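Local coordinates for protein RNA methyltransferase, TrmH family (Porphyromonas gingivalis, PDB 2I6D) that probably binds RNA and transfers methyl groups to it as a knotted, SPOUT-class methyltransferase of the TrmH family, at residues P178-F183 / P193-T198. Numbering follows the deposited sequence.
Sequences PVYGAF and PLPNFT
P178, just ahead of strand 179-182, approaches P195 ring to ring, CG of P178 lying 4.5 Å from CG of P195, a loose apolar touch. The main link comes two residues on, at Y180. Its CG stands anti to the carbonyl carbon (chi1 -66°), and the phenol reaches tip to tip toward the ring of P195. There the hydroxyl does most of the touching: Y180 OH is 3.4 Å from P195 CD, and Y180 CZ lies 4.0 Å from the same carbon. L194 crosses the phenol obliquely, its CD2 methyl 4.2 Å from Y180 CE2. Beyond the two segments, W253 of helix 242-255 meets the Y180 ring edge-to-face and also touches L194 and P195, so the same tryptophan packs against both segments. At the phenol edge, in the ring plane, a water donates to P193 O at 2.9 Å and makes a weak, 3.5 Å bond with Y180 OH. The contact thus joins strand 179-182, which lies between 201-206 and 222-225 in the parallel sheet of the SpoU methylase region, to the loop leading into 201-206. It rests mainly on apolar contact, the phenol oxygen lying against proline carbons and held to one water only weakly.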
loop_
_atom_site.group_PDB
_atom_site.type_symbol
_atom_site.label_atom_id
_atom_site.label_comp_id
_atom_site.label_asym_id
_atom_site.label_seq_id
_atom_site.Cartn_x
_atom_site.Cartn_y
_atom_site.Cartn_z
ATOM N N PRO A 178 16.349 -13.942 -5.885
ATOM C CA PRO A 178 16.311 -14.504 -4.552
ATOM C C PRO A 178 15.016 -14.127 -3.832
ATOM O O PRO A 178 14.530 -12.989 -3.950
ATOM C CB PRO A 178 17.503 -13.825 -3.836
ATOM C CG PRO A 178 17.779 -12.595 -4.648
ATOM C CD PRO A 178 17.401 -12.918 -6.043
ATOM N N VAL A 179 14.484 -15.083 -3.094
ATOM C CA VAL A 179 13.257 -14.897 -2.358
ATOM C C VAL A 179 13.534 -15.068 -0.872
ATOM O O VAL A 179 13.747 -16.181 -0.382
ATOM C CB VAL A 179 12.133 -15.864 -2.826
ATOM C CG1 VAL A 179 10.837 -15.553 -2.083
ATOM C CG2 VAL A 179 11.923 -15.759 -4.344
ATOM N N TYR A 180 13.534 -13.955 -0.165
ATOM C CA TYR A 180 13.803 -13.939 1.265
ATOM C C TYR A 180 12.476 -13.950 2.008
ATOM O O TYR A 180 11.444 -13.502 1.477
ATOM C CB TYR A 180 14.577 -12.664 1.624
ATOM C CG TYR A 180 15.941 -12.636 1.018
ATOM C CD1 TYR A 180 16.150 -12.093 -0.248
ATOM C CD2 TYR A 180 17.034 -13.141 1.717
ATOM C CE1 TYR A 180 17.413 -12.072 -0.809
ATOM C CE2 TYR A 180 18.299 -13.118 1.175
ATOM C CZ TYR A 180 18.481 -12.579 -0.092
ATOM O OH TYR A 180 19.735 -12.567 -0.660
ATOM N N GLY A 181 12.496 -14.497 3.213
ATOM C CA GLY A 181 11.309 -14.529 4.073
ATOM C C GLY A 181 11.680 -14.283 5.514
ATOM O O GLY A 181 12.728 -14.755 5.986
ATOM N N ALA A 182 10.800 -13.583 6.233
ATOM C CA ALA A 182 11.013 -13.284 7.643
ATOM C C ALA A 182 10.355 -14.375 8.498
ATOM O O ALA A 182 9.132 -14.600 8.399
ATOM C CB ALA A 182 10.422 -11.918 7.980
ATOM N N PHE A 183 11.174 -15.078 9.282
ATOM C CA PHE A 183 10.713 -16.213 10.084
ATOM C C PHE A 183 11.244 -16.093 11.487
ATOM O O PHE A 183 12.167 -15.320 11.736
ATOM C CB PHE A 183 11.224 -17.522 9.497
ATOM C CG PHE A 183 10.592 -17.874 8.173
ATOM C CD1 PHE A 183 9.380 -18.562 8.126
ATOM C CD2 PHE A 183 11.213 -17.524 6.982
ATOM C CE1 PHE A 183 8.792 -18.892 6.889
ATOM C CE2 PHE A 183 10.645 -17.843 5.758
ATOM C CZ PHE A 183 9.435 -18.549 5.715
ATOM N N PRO A 193 24.411 -12.389 3.824
ATOM C CA PRO A 193 24.868 -11.378 2.873
ATOM C C PRO A 193 23.643 -10.993 2.063
ATOM O O PRO A 193 22.890 -11.867 1.649
ATOM C CB PRO A 193 25.903 -12.114 1.996
ATOM C CG PRO A 193 25.982 -13.535 2.539
ATOM C CD PRO A 193 24.789 -13.756 3.421
ATOM N N LEU A 194 23.413 -9.712 1.882
ATOM C CA LEU A 194 22.225 -9.262 1.175
ATOM C C LEU A 194 22.628 -8.574 -0.124
ATOM O O LEU A 194 23.735 -8.012 -0.214
ATOM C CB LEU A 194 21.462 -8.252 2.057
ATOM C CG LEU A 194 20.921 -8.706 3.428
ATOM C CD1 LEU A 194 20.303 -7.553 4.229
ATOM C CD2 LEU A 194 19.940 -9.874 3.240
ATOM N N PRO A 195 21.726 -8.582 -1.130
ATOM C CA PRO A 195 22.020 -7.789 -2.318
ATOM C C PRO A 195 21.820 -6.318 -2.025
ATOM O O PRO A 195 21.159 -5.964 -1.043
ATOM C CB PRO A 195 20.967 -8.273 -3.345
ATOM C CG PRO A 195 20.261 -9.418 -2.731
ATOM C CD PRO A 195 20.437 -9.285 -1.257
ATOM N N ASN A 196 22.400 -5.453 -2.856
ATOM C CA ASN A 196 22.146 -4.012 -2.719
ATOM C C ASN A 196 20.656 -3.756 -2.907
ATOM O O ASN A 196 19.980 -4.496 -3.615
ATOM C CB ASN A 196 22.939 -3.231 -3.776
ATOM C CG ASN A 196 22.842 -1.715 -3.596
ATOM O OD1 ASN A 196 21.852 -1.076 -3.978
ATOM N ND2 ASN A 196 23.892 -1.128 -3.041
ATOM N N PHE A 197 20.167 -2.679 -2.303
ATOM C CA PHE A 197 18.765 -2.272 -2.421
ATOM C C PHE A 197 18.261 -2.187 -3.870
ATOM O O PHE A 197 17.084 -2.477 -4.146
ATOM C CB PHE A 197 18.585 -0.909 -1.750
ATOM C CG PHE A 197 17.266 -0.740 -1.088
ATOM C CD1 PHE A 197 17.139 -0.986 0.272
ATOM C CD2 PHE A 197 16.146 -0.320 -1.807
ATOM C CE1 PHE A 197 15.919 -0.809 0.923
ATOM C CE2 PHE A 197 14.906 -0.163 -1.173
ATOM C CZ PHE A 197 14.804 -0.412 0.201
ATOM N N THR A 198 19.136 -1.806 -4.795
ATOM C CA THR A 198 18.734 -1.664 -6.200
ATOM C C THR A 198 18.723 -2.969 -6.980
ATOM O O THR A 198 18.288 -3.000 -8.140
ATOM C CB THR A 198 19.666 -0.717 -6.942
ATOM O OG1 THR A 198 21.006 -1.188 -6.793
ATOM C CG2 THR A 198 19.538 0.683 -6.393
HETATM O O HOH W 1 21.434 -14.335 1.785
#